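Local atomic coordinates of mersacidin decarboxylase (Bacillus sp., PDB entry 1P3Y), a protein that catalyses the FAD-dependent oxidative decarboxylation of the C-terminal cysteine of mersacidin to an aminoenethiol residue during biosynthesis of this lantibiotic. Residues V22-Y27 with H53-F58; N93-T98 with T132-N137; E139-R142 with I147-E150. All coordinates share one frame; numbering follows the deposited sequence.

Contact 1 (V22-Y27 with H53-F58). With FAD (flavin-adenine dinucleotide), chain B.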
loop_
_atom_site.group_PDB
_atom_site.type_symbol
_atom_site.label_atom_id
_atom_site.label_comp_id
_atom_site.label_asym_id
_atom_site.label_seq_id
_atom_site.Cartn_x
_atom_site.Cartn_y
_atom_site.Cartn_z
ATOM N N VAL A 22 -29.040 9.143 3.414
ATOM C CA VAL A 22 -28.956 8.873 1.999
ATOM C C VAL A 22 -29.909 9.781 1.240
ATOM O O VAL A 22 -29.649 10.142 0.092
ATOM C CB VAL A 22 -29.253 7.402 1.727
ATOM C CG1 VAL A 22 -28.956 7.065 0.272
ATOM C CG2 VAL A 22 -28.407 6.549 2.658
ATOM N N GLY A 23 -31.005 10.171 1.892
ATOM C CA GLY A 23 -31.961 11.047 1.239
ATOM C C GLY A 23 -31.756 12.534 1.498
ATOM O O GLY A 23 -32.589 13.368 1.115
ATOM N N ILE A 24 -30.642 12.890 2.124
ATOM C CA ILE A 24 -30.395 14.292 2.440
ATOM C C ILE A 24 -30.571 15.308 1.285
ATOM O O ILE A 24 -30.761 16.496 1.547
ATOM C CB ILE A 24 -28.980 14.472 3.080
ATOM C CG1 ILE A 24 -28.923 15.791 3.862
ATOM C CG2 ILE A 24 -27.889 14.445 1.997
ATOM C CD1 ILE A 24 -29.764 15.780 5.100
ATOM N N SER A 25 -30.513 14.874 0.023
ATOM C CA SER A 25 -30.672 15.822 -1.093
ATOM C C SER A 25 -32.055 16.500 -1.102
ATOM O O SER A 25 -32.200 17.650 -1.535
ATOM C CB SER A 25 -30.466 15.127 -2.430
ATOM O OG SER A 25 -31.464 14.147 -2.621
ATOM N N SER A 26 -33.066 15.775 -0.634
ATOM C CA SER A 26 -34.423 16.300 -0.561
ATOM C C SER A 26 -34.460 17.581 0.277
ATOM O O SER A 26 -35.113 18.567 -0.091
ATOM C CB SER A 26 -35.339 15.251 0.063
ATOM O OG SER A 26 -35.190 14.014 -0.613
ATOM N N TYR A 27 -33.763 17.562 1.410
ATOM C CA TYR A 27 -33.720 18.729 2.268
ATOM C C TYR A 27 -32.805 19.755 1.643
ATOM O O TYR A 27 -33.164 20.921 1.497
ATOM C CB TYR A 27 -33.213 18.361 3.668
ATOM C CG TYR A 27 -34.128 17.401 4.409
ATOM C CD1 TYR A 27 -34.166 16.034 4.080
ATOM C CD2 TYR A 27 -34.989 17.861 5.412
ATOM C CE1 TYR A 27 -35.039 15.150 4.736
ATOM C CE2 TYR A 27 -35.868 16.995 6.064
ATOM C CZ TYR A 27 -35.887 15.646 5.724
ATOM O OH TYR A 27 -36.759 14.804 6.372
ATOM N N HIS A 53 -18.489 13.360 -1.938
ATOM C CA HIS A 53 -18.568 13.848 -3.317
ATOM C C HIS A 53 -20.005 13.774 -3.833
ATOM O O HIS A 53 -20.420 14.583 -4.663
ATOM C CB HIS A 53 -17.655 13.055 -4.272
ATOM C CG HIS A 53 -16.195 13.299 -4.053
ATOM N ND1 HIS A 53 -15.662 14.568 -3.932
ATOM C CD2 HIS A 53 -15.154 12.436 -3.916
ATOM C CE1 HIS A 53 -14.358 14.476 -3.727
ATOM N NE2 HIS A 53 -14.025 13.195 -3.714
ATOM N N THR A 54 -20.768 12.806 -3.350
ATOM C CA THR A 54 -22.131 12.715 -3.808
ATOM C C THR A 54 -22.859 13.901 -3.224
ATOM O O THR A 54 -23.472 14.674 -3.940
ATOM C CB THR A 54 -22.819 11.420 -3.339
ATOM O OG1 THR A 54 -22.060 10.282 -3.776
ATOM C CG2 THR A 54 -24.232 11.333 -3.926
ATOM N N VAL A 55 -22.769 14.066 -1.916
ATOM C CA VAL A 55 -23.455 15.170 -1.263
ATOM C C VAL A 55 -23.031 16.544 -1.842
ATOM O O VAL A 55 -23.758 17.533 -1.722
ATOM C CB VAL A 55 -23.206 15.109 0.291
ATOM C CG1 VAL A 55 -23.928 16.269 1.024
ATOM C CG2 VAL A 55 -23.668 13.756 0.837
ATOM N N SER A 56 -21.874 16.616 -2.487
ATOM C CA SER A 56 -21.435 17.903 -3.014
ATOM C C SER A 56 -22.221 18.327 -4.252
ATOM O O SER A 56 -22.137 19.475 -4.693
ATOM C CB SER A 56 -19.942 17.875 -3.340
ATOM O OG SER A 56 -19.698 17.145 -4.525
ATOM N N TYR A 57 -22.965 17.401 -4.838
ATOM C CA TYR A 57 -23.770 17.757 -6.000
ATOM C C TYR A 57 -25.056 18.483 -5.564
ATOM O O TYR A 57 -25.798 18.998 -6.401
ATOM C CB TYR A 57 -24.164 16.505 -6.785
ATOM C CG TYR A 57 -23.005 15.785 -7.414
ATOM C CD1 TYR A 57 -22.667 14.494 -7.022
ATOM C CD2 TYR A 57 -22.221 16.401 -8.382
ATOM C CE1 TYR A 57 -21.572 13.834 -7.571
ATOM C CE2 TYR A 57 -21.128 15.746 -8.940
ATOM C CZ TYR A 57 -20.807 14.462 -8.527
ATOM O OH TYR A 57 -19.729 13.798 -9.076
ATOM N N PHE A 58 -25.318 18.522 -4.258
ATOM C CA PHE A 58 -26.540 19.135 -3.742
ATOM C C PHE A 58 -26.318 20.296 -2.799
ATOM O O PHE A 58 -27.242 20.687 -2.076
ATOM C CB PHE A 58 -27.391 18.077 -3.025
ATOM C CG PHE A 58 -27.571 16.810 -3.809
ATOM C CD1 PHE A 58 -26.988 15.622 -3.378
ATOM C CD2 PHE A 58 -28.333 16.798 -4.974
ATOM C CE1 PHE A 58 -27.165 14.433 -4.093
ATOM C CE2 PHE A 58 -28.522 15.613 -5.707
ATOM C CZ PHE A 58 -27.936 14.425 -5.264
HETATM P PA FAD B . -19.327 2.328 -16.072
HETATM O O1A FAD B . -19.515 2.848 -14.651
HETATM O O2A FAD B . -19.021 0.855 -16.259
HETATM O O5B FAD B . -18.145 3.151 -16.856
HETATM C C5B FAD B . -17.623 4.444 -16.423
HETATM C C4B FAD B . -16.338 4.301 -15.618
HETATM O O4B FAD B . -16.234 2.979 -15.101
HETATM C C3B FAD B . -15.045 4.517 -16.423
HETATM O O3B FAD B . -14.418 5.647 -15.825
HETATM C C2B FAD B . -14.319 3.219 -16.283
HETATM O O2B FAD B . -12.919 3.189 -16.295
HETATM C C1B FAD B . -14.880 2.629 -14.992
HETATM N N9A FAD B . -14.864 1.144 -14.784
HETATM C C8A FAD B . -15.627 0.070 -15.418
HETATM N N7A FAD B . -15.342 -1.135 -14.976
HETATM C C5A FAD B . -14.334 -0.922 -13.980
HETATM C C6A FAD B . -13.571 -1.799 -13.114
HETATM N N6A FAD B . -13.743 -3.131 -13.101
HETATM N N1A FAD B . -12.602 -1.214 -12.242
HETATM C C2A FAD B . -12.384 0.137 -12.216
HETATM N N3A FAD B . -13.094 1.077 -13.019
HETATM C C4A FAD B . -14.058 0.386 -13.887
HETATM N N1 FAD B . -24.509 9.366 -18.093
HETATM C C2 FAD B . -25.810 9.164 -18.536
HETATM O O2 FAD B . -26.026 8.646 -19.665
HETATM N N3 FAD B . -26.880 9.543 -17.710
HETATM C C4 FAD B . -26.755 10.145 -16.401
HETATM O O4 FAD B . -27.810 10.465 -15.729
HETATM C C4X FAD B . -25.439 10.319 -15.979
HETATM N N5 FAD B . -25.261 10.888 -14.670
HETATM C C5X FAD B . -23.920 11.049 -14.197
HETATM C C6 FAD B . -23.683 11.608 -12.904
HETATM C C7 FAD B . -22.351 11.801 -12.347
HETATM C C7M FAD B . -22.217 12.407 -10.921
HETATM C C8 FAD B . -21.193 11.397 -13.174
HETATM C C8M FAD B . -19.751 11.529 -12.725
HETATM C C9 FAD B . -21.372 10.844 -14.452
HETATM C C9A FAD B . -22.703 10.654 -15.010
HETATM N N10 FAD B . -23.028 10.082 -16.363
HETATM C C10 FAD B . -24.343 9.920 -16.827
HETATM C "C1'" FAD B . -21.918 9.691 -17.181
HETATM C "C2'" FAD B . -21.586 8.244 -17.239
HETATM O "O2'" FAD B . -21.248 7.800 -15.849
HETATM C "C3'" FAD B . -20.403 7.998 -18.100
HETATM O "O3'" FAD B . -20.734 8.033 -19.504
HETATM C "C4'" FAD B . -19.693 6.638 -17.839
HETATM O "O4'" FAD B . -18.516 6.580 -18.714
HETATM C "C5'" FAD B . -20.529 5.413 -18.116
HETATM O "O5'" FAD B . -21.301 5.052 -16.961
HETATM P P FAD B . -21.907 3.607 -16.777
HETATM O O1P FAD B . -22.618 3.628 -15.494
HETATM O O2P FAD B . -22.724 3.270 -17.998
HETATM O O3P FAD B . -20.634 2.616 -16.891
#
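A CH-pi contact joins Ser25, in the segment leading into helix 25-31, to Phe58, near helix 52-55. The contact is partly buried, and its centre is about 13 Å from the centre of the chain. Ser25 CB sits over one face of the Phe58 ring, 3.5 Å from its centroid. The approach is only 6° off the ring normal. All six ring carbons are therefore at similar distances from CB, from 3.6 Å to CG to 3.9 Å to CZ. With chi1 of Ser25 at 64°, the hydroxyl points away from the ring and the methylene faces it. Deeper in, Ile24 CG2 and Val55 CG2 meet loosely at 4.4 Å. No hydrogen bond links the two segments. On segment 53-58, Ser56 OG donates to His53 O (2.7 Å), a bond local to its own turn. The neighbouring Tyr57 reaches a flavin held mainly by a second subunit, with its OH 3.4 Å from FAD C7M, a methyl of the isoalloxazine. Lys71 of a third subunit makes a cation-pi contact with the same tyrosine. Within the chain, Ile24 and Val55 both pack on Ile15 of strand 10-15. Val55 and Phe58 also touch Leu28 of helix 25-31, and Phe58 touches Leu29 of the same helix.

Contact 2 (N93-T98 with T132-N137); sequences NILGQT and TVVSRN. With FAD (flavin-adenine dinucleotide), chain C.
Leu95 and Val134 meet through their methyl ends where helices 92-99 and 132-144 pack. The axes of the two short segments come within 9.4 Å, at 53°. Leu95 CD1 lies 4.4 Å from Val134 CG1, a loose apolar touch. One turn along the second helix, Asn137 is directed at the backbone of the first. A chi1 of -82° swings its CG over toward Gly96. Asn137 CG is 3.8 Å from Gly96 CA, with no side chain between them. Asn137 CB is 4.3 Å from Leu95 O. All four of these residues are buried.

The side chains of Asn93 and Gln97 point away from segment 132-137. Asn93 is turned toward the cofactor. Its ND2 donates an almost straight hydrogen bond to FAD O2P (2.7 Å, 172°). Its OD1 accepts from Ala103 N of a neighbouring subunit. These two bonds probably help to fix the rotation of the Asn93 amide. Thr98 OG1 donates to Ile94 O (2.6 Å), and Thr98 N bonds the same oxygen from the opposite face of its carbonyl plane.

Helix 92-99 is thus two-sided. One side packs on helix 132-144 by apolar and van der Waals contact, without a hydrogen bond between the segments. The other gives an amide N-H to the flavin phosphate, and a neighbouring subunit holds the oxygen of that same amide.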
loop_
_atom_site.group_PDB
_atom_site.type_symbol
_atom_site.label_atom_id
_atom_site.label_comp_id
_atom_site.label_asym_id
_atom_site.label_seq_id
_atom_site.Cartn_x
_atom_site.Cartn_y
_atom_site.Cartn_z
ATOM N N ASN A 93 -25.625 9.277 19.437
ATOM C CA ASN A 93 -24.235 9.584 19.727
ATOM C C ASN A 93 -23.961 11.094 19.716
ATOM O O ASN A 93 -23.470 11.641 20.701
ATOM C CB ASN A 93 -23.318 8.867 18.723
ATOM C CG ASN A 93 -21.866 9.251 18.903
ATOM O OD1 ASN A 93 -21.289 9.045 19.980
ATOM N ND2 ASN A 93 -21.265 9.836 17.856
ATOM N N ILE A 94 -24.272 11.770 18.611
ATOM C CA ILE A 94 -24.048 13.215 18.532
ATOM C C ILE A 94 -24.805 13.950 19.663
ATOM O O ILE A 94 -24.270 14.896 20.265
ATOM C CB ILE A 94 -24.447 13.756 17.114
ATOM C CG1 ILE A 94 -23.175 14.126 16.322
ATOM C CG2 ILE A 94 -25.439 14.894 17.202
ATOM C CD1 ILE A 94 -22.173 14.972 17.026
ATOM N N LEU A 95 -26.034 13.511 19.961
ATOM C CA LEU A 95 -26.811 14.115 21.046
ATOM C C LEU A 95 -26.048 13.913 22.355
ATOM O O LEU A 95 -25.892 14.864 23.136
ATOM C CB LEU A 95 -28.207 13.479 21.168
ATOM C CG LEU A 95 -29.138 13.704 19.961
ATOM C CD1 LEU A 95 -30.452 12.958 20.156
ATOM C CD2 LEU A 95 -29.383 15.197 19.744
ATOM N N GLY A 96 -25.566 12.683 22.588
ATOM C CA GLY A 96 -24.818 12.398 23.806
ATOM C C GLY A 96 -23.502 13.172 23.899
ATOM O O GLY A 96 -23.065 13.599 24.982
ATOM N N GLN A 97 -22.856 13.384 22.761
ATOM C CA GLN A 97 -21.596 14.094 22.801
ATOM C C GLN A 97 -21.819 15.565 23.072
ATOM O O GLN A 97 -21.167 16.147 23.953
ATOM C CB GLN A 97 -20.802 13.910 21.487
ATOM C CG GLN A 97 -19.917 12.655 21.464
ATOM C CD GLN A 97 -19.045 12.537 20.210
ATOM O OE1 GLN A 97 -18.169 13.364 19.965
ATOM N NE2 GLN A 97 -19.291 11.502 19.419
ATOM N N THR A 98 -22.744 16.162 22.328
ATOM C CA THR A 98 -22.986 17.591 22.467
ATOM C C THR A 98 -23.594 17.937 23.823
ATOM O O THR A 98 -23.216 18.935 24.450
ATOM C CB THR A 98 -23.876 18.117 21.321
ATOM O OG1 THR A 98 -25.007 17.254 21.165
ATOM C CG2 THR A 98 -23.080 18.160 20.010
ATOM N N THR A 132 -33.763 6.040 28.377
ATOM C CA THR A 132 -33.692 7.109 29.365
ATOM C C THR A 132 -32.632 8.171 29.042
ATOM O O THR A 132 -32.942 9.377 29.012
ATOM C CB THR A 132 -33.401 6.520 30.770
ATOM O OG1 THR A 132 -34.290 5.426 31.022
ATOM C CG2 THR A 132 -33.583 7.571 31.848
ATOM N N VAL A 133 -31.391 7.726 28.812
ATOM C CA VAL A 133 -30.266 8.633 28.513
ATOM C C VAL A 133 -30.537 9.594 27.370
ATOM O O VAL A 133 -30.218 10.784 27.460
ATOM C CB VAL A 133 -28.966 7.881 28.136
ATOM C CG1 VAL A 133 -27.885 8.201 29.143
ATOM C CG2 VAL A 133 -29.225 6.375 28.027
ATOM N N VAL A 134 -31.121 9.084 26.291
ATOM C CA VAL A 134 -31.404 9.937 25.141
ATOM C C VAL A 134 -32.297 11.103 25.574
ATOM O O VAL A 134 -31.962 12.284 25.354
ATOM C CB VAL A 134 -32.061 9.117 24.011
ATOM C CG1 VAL A 134 -32.335 9.992 22.803
ATOM C CG2 VAL A 134 -31.158 7.955 23.654
ATOM N N SER A 135 -33.416 10.767 26.218
ATOM C CA SER A 135 -34.350 11.781 26.718
ATOM C C SER A 135 -33.612 12.761 27.643
ATOM O O SER A 135 -33.771 13.986 27.533
ATOM C CB SER A 135 -35.498 11.115 27.484
ATOM O OG SER A 135 -36.198 10.204 26.651
ATOM N N ARG A 136 -32.794 12.225 28.546
ATOM C CA ARG A 136 -32.050 13.088 29.447
ATOM C C ARG A 136 -31.132 13.989 28.648
ATOM O O ARG A 136 -31.008 15.187 28.952
ATOM C CB ARG A 136 -31.229 12.263 30.443
ATOM C CG ARG A 136 -30.263 13.122 31.265
ATOM C CD ARG A 136 -29.702 12.390 32.503
ATOM N NE ARG A 136 -28.803 11.269 32.226
ATOM C CZ ARG A 136 -29.113 9.974 32.363
ATOM N NH1 ARG A 136 -30.320 9.582 32.782
ATOM N NH2 ARG A 136 -28.194 9.056 32.077
ATOM N N ASN A 137 -30.497 13.416 27.617
ATOM C CA ASN A 137 -29.569 14.184 26.790
ATOM C C ASN A 137 -30.315 15.281 26.055
ATOM O O ASN A 137 -29.861 16.431 26.042
ATOM C CB ASN A 137 -28.796 13.264 25.809
ATOM C CG ASN A 137 -27.579 12.562 26.474
ATOM O OD1 ASN A 137 -27.085 11.545 25.982
ATOM N ND2 ASN A 137 -27.098 13.117 27.583
HETATM P PA FAD C . -19.068 8.907 13.941
HETATM O O1A FAD C . -19.359 8.528 12.493
HETATM O O2A FAD C . -18.038 9.990 14.202
HETATM O O5B FAD C . -18.600 7.601 14.816
HETATM C C5B FAD C . -18.815 6.219 14.401
HETATM C C4B FAD C . -17.580 5.625 13.735
HETATM O O4B FAD C . -16.729 6.668 13.272
HETATM C C3B FAD C . -16.695 4.771 14.662
HETATM O O3B FAD C . -16.718 3.464 14.097
HETATM C C2B FAD C . -15.376 5.471 14.635
HETATM O O2B FAD C . -14.190 4.744 14.791
HETATM C C1B FAD C . -15.397 6.231 13.312
HETATM N N9A FAD C . -14.564 7.468 13.150
HETATM C C8A FAD C . -14.690 8.802 13.735
HETATM N N7A FAD C . -13.759 9.651 13.361
HETATM C C5A FAD C . -12.928 8.900 12.467
HETATM C C6A FAD C . -11.729 9.203 11.710
HETATM N N6A FAD C . -11.156 10.418 11.719
HETATM N N1A FAD C . -11.143 8.163 10.924
HETATM C C2A FAD C . -11.685 6.907 10.880
HETATM N N3A FAD C . -12.867 6.520 11.579
HETATM C C4A FAD C . -13.390 7.646 12.364
HETATM N N1 FAD C . -27.394 5.823 15.212
HETATM C C2 FAD C . -28.420 6.705 15.526
HETATM O O2 FAD C . -28.437 7.292 16.642
HETATM N N3 FAD C . -29.435 6.937 14.584
HETATM C C4 FAD C . -29.520 6.323 13.277
HETATM O O4 FAD C . -30.507 6.601 12.492
HETATM C C4X FAD C . -28.469 5.457 12.987
HETATM N N5 FAD C . -28.493 4.842 11.686
HETATM C C5X FAD C . -27.409 3.972 11.348
HETATM C C6 FAD C . -27.380 3.335 10.070
HETATM C C7 FAD C . -26.312 2.439 9.646
HETATM C C7M FAD C . -26.379 1.814 8.224
HETATM C C8 FAD C . -25.209 2.182 10.599
HETATM C C8M FAD C . -24.028 1.282 10.296
HETATM C C9 FAD C . -25.192 2.782 11.868
HETATM C C9A FAD C . -26.261 3.675 12.292
HETATM N N10 FAD C . -26.363 4.372 13.622
HETATM C C10 FAD C . -27.424 5.228 13.953
HETATM C "C1'" FAD C . -25.307 4.129 14.560
HETATM C "C2'" FAD C . -24.258 5.172 14.695
HETATM O "O2'" FAD C . -23.594 5.322 13.360
HETATM C "C3'" FAD C . -23.223 4.769 15.678
HETATM O "O3'" FAD C . -23.662 4.959 17.040
HETATM C "C4'" FAD C . -21.871 5.525 15.532
HETATM O "O4'" FAD C . -20.943 4.967 16.524
HETATM C "C5'" FAD C . -21.941 7.015 15.759
HETATM O "O5'" FAD C . -22.275 7.700 14.542
HETATM P P FAD C . -21.986 9.238 14.341
HETATM O O1P FAD C . -22.461 9.564 12.992
HETATM O O2P FAD C . -22.614 9.997 15.482
HETATM O O3P FAD C . -20.400 9.392 14.614
#

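Contact 3 (E139-R142 with I147-E150)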
loop_
_atom_site.group_PDB
_atom_site.type_symbol
_atom_site.label_atom_id
_atom_site.label_comp_id
_atom_site.label_asym_id
_atom_site.label_seq_id
_atom_site.Cartn_x
_atom_site.Cartn_y
_atom_site.Cartn_z
ATOM N N GLU A 139 -33.118 16.751 26.837
ATOM C CA GLU A 139 -33.502 17.745 27.815
ATOM C C GLU A 139 -32.324 18.659 28.121
ATOM O O GLU A 139 -32.431 19.894 28.003
ATOM C CB GLU A 139 -34.017 17.053 29.085
ATOM C CG GLU A 139 -34.579 17.995 30.166
ATOM C CD GLU A 139 -35.484 19.099 29.603
ATOM O OE1 GLU A 139 -36.278 18.800 28.671
ATOM O OE2 GLU A 139 -35.398 20.257 30.102
ATOM N N GLN A 140 -31.188 18.056 28.464
ATOM C CA GLN A 140 -29.974 18.799 28.798
ATOM C C GLN A 140 -29.584 19.798 27.711
ATOM O O GLN A 140 -29.131 20.905 28.010
ATOM C CB GLN A 140 -28.815 17.833 29.060
ATOM C CG GLN A 140 -27.548 18.501 29.571
ATOM C CD GLN A 140 -27.726 19.109 30.949
ATOM O OE1 GLN A 140 -27.744 18.402 31.955
ATOM N NE2 GLN A 140 -27.857 20.427 31.002
ATOM N N LEU A 141 -29.714 19.382 26.455
ATOM C CA LEU A 141 -29.408 20.244 25.319
ATOM C C LEU A 141 -30.343 21.456 25.311
ATOM O O LEU A 141 -29.911 22.595 25.065
ATOM C CB LEU A 141 -29.553 19.457 24.012
ATOM C CG LEU A 141 -28.408 18.497 23.663
ATOM C CD1 LEU A 141 -28.852 17.543 22.562
ATOM C CD2 LEU A 141 -27.177 19.307 23.232
ATOM N N ARG A 142 -31.628 21.200 25.566
ATOM C CA ARG A 142 -32.621 22.269 25.619
ATOM C C ARG A 142 -32.263 23.212 26.768
ATOM O O ARG A 142 -32.145 24.426 26.571
ATOM C CB ARG A 142 -34.015 21.683 25.820
ATOM C CG ARG A 142 -34.700 21.339 24.516
ATOM C CD ARG A 142 -35.740 20.254 24.690
ATOM N NE ARG A 142 -36.362 19.905 23.416
ATOM C CZ ARG A 142 -37.106 18.816 23.238
ATOM N NH1 ARG A 142 -37.318 17.982 24.265
ATOM N NH2 ARG A 142 -37.608 18.544 22.032
ATOM N N ILE A 147 -31.950 23.747 20.305
ATOM C CA ILE A 147 -33.288 23.349 19.884
ATOM C C ILE A 147 -33.227 21.912 19.378
ATOM O O ILE A 147 -32.270 21.532 18.683
ATOM C CB ILE A 147 -33.788 24.247 18.734
ATOM C CG1 ILE A 147 -33.905 25.682 19.234
ATOM C CG2 ILE A 147 -35.123 23.713 18.166
ATOM C CD1 ILE A 147 -34.177 26.656 18.125
ATOM N N VAL A 148 -34.253 21.124 19.706
ATOM C CA VAL A 148 -34.305 19.725 19.288
ATOM C C VAL A 148 -35.639 19.335 18.632
ATOM O O VAL A 148 -36.599 18.960 19.305
ATOM C CB VAL A 148 -34.022 18.803 20.489
ATOM C CG1 VAL A 148 -34.061 17.362 20.064
ATOM C CG2 VAL A 148 -32.683 19.142 21.077
ATOM N N ILE A 149 -35.696 19.435 17.311
ATOM C CA ILE A 149 -36.904 19.086 16.579
ATOM C C ILE A 149 -37.128 17.587 16.722
ATOM O O ILE A 149 -36.318 16.774 16.283
ATOM C CB ILE A 149 -36.769 19.454 15.094
ATOM C CG1 ILE A 149 -36.449 20.952 14.955
ATOM C CG2 ILE A 149 -38.012 19.052 14.338
ATOM C CD1 ILE A 149 -37.247 21.873 15.871
ATOM N N GLU A 150 -38.230 17.219 17.359
ATOM C CA GLU A 150 -38.533 15.816 17.573
ATOM C C GLU A 150 -38.878 15.120 16.267
ATOM O O GLU A 150 -39.311 15.743 15.304
ATOM C CB GLU A 150 -39.705 15.686 18.565
ATOM C CG GLU A 150 -39.499 16.446 19.887
ATOM C CD GLU A 150 -39.562 15.552 21.125
ATOM O OE1 GLU A 150 -38.981 15.946 22.180
ATOM O OE2 GLU A 150 -40.199 14.468 21.038
HETATM O O HOH W 1 -36.240 22.243 21.993
#
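Arg142 NH2 donates to two acceptors across the contact. Glu150 OE1 lies 2.9 Å from NH2, with an N-H...O angle of 161°, and the pair is a salt bridge. The oxygen uses its anti lone pair. The guanidinium and carboxylate planes are only 4° apart, and OE1 alone of the two carboxylate oxygens meets the guanidinium, at its edge and in its plane. Arg142 NH1 adds a weak bond to the same OE1 (3.4 Å). The second acceptor of NH2 is Val148 O, also at 2.9 Å. It is met in its carbonyl plane, but the oxygen is tilted 25° from the guanidinium plane.

The Arg142 chain runs extended from CG to NE and crosses the Val148 side chain at about a right angle. NE binds a water at 2.7 Å, and that water also accepts from Val148 N. The arginine thus holds Val148 directly at its carbonyl and through the water at its N-H. Beneath this polar layer, Leu141 CB packs against Val148 CG2 at 4.3 Å.

Backbone bonds from Ile147 and Ile149 to Phe120 join the short strand to strand 119-122. Helix 132-144 belongs to the connection between these parallel strands, the beta-alpha-beta crossover of a Rossmann-like fold, here at the edge of the sheet within this chain.

In the fold
Contact 2 is the buried one of the three; contacts 1 and 3 are partly buried. Contacts 2 and 3 share helix 132-144, and their centres are 10 Å apart. They touch through Leu141, whose methyls pack on Leu95 and Thr98. Contact 1 lies on the opposite side of the chain's centre, about 25 Å from contact 3 and 26 Å from contact 2, centre to centre. Contacts 1 and 2 both border other subunits. Contact 1 is CH-pi and apolar. Contact 2 joins an apolar touch to an asparagine packed on a glycine, with no hydrogen bond between its segments. Contact 3 alone has hydrogen bonds and a salt bridge across its segments, with the exposed Glu150 taking part.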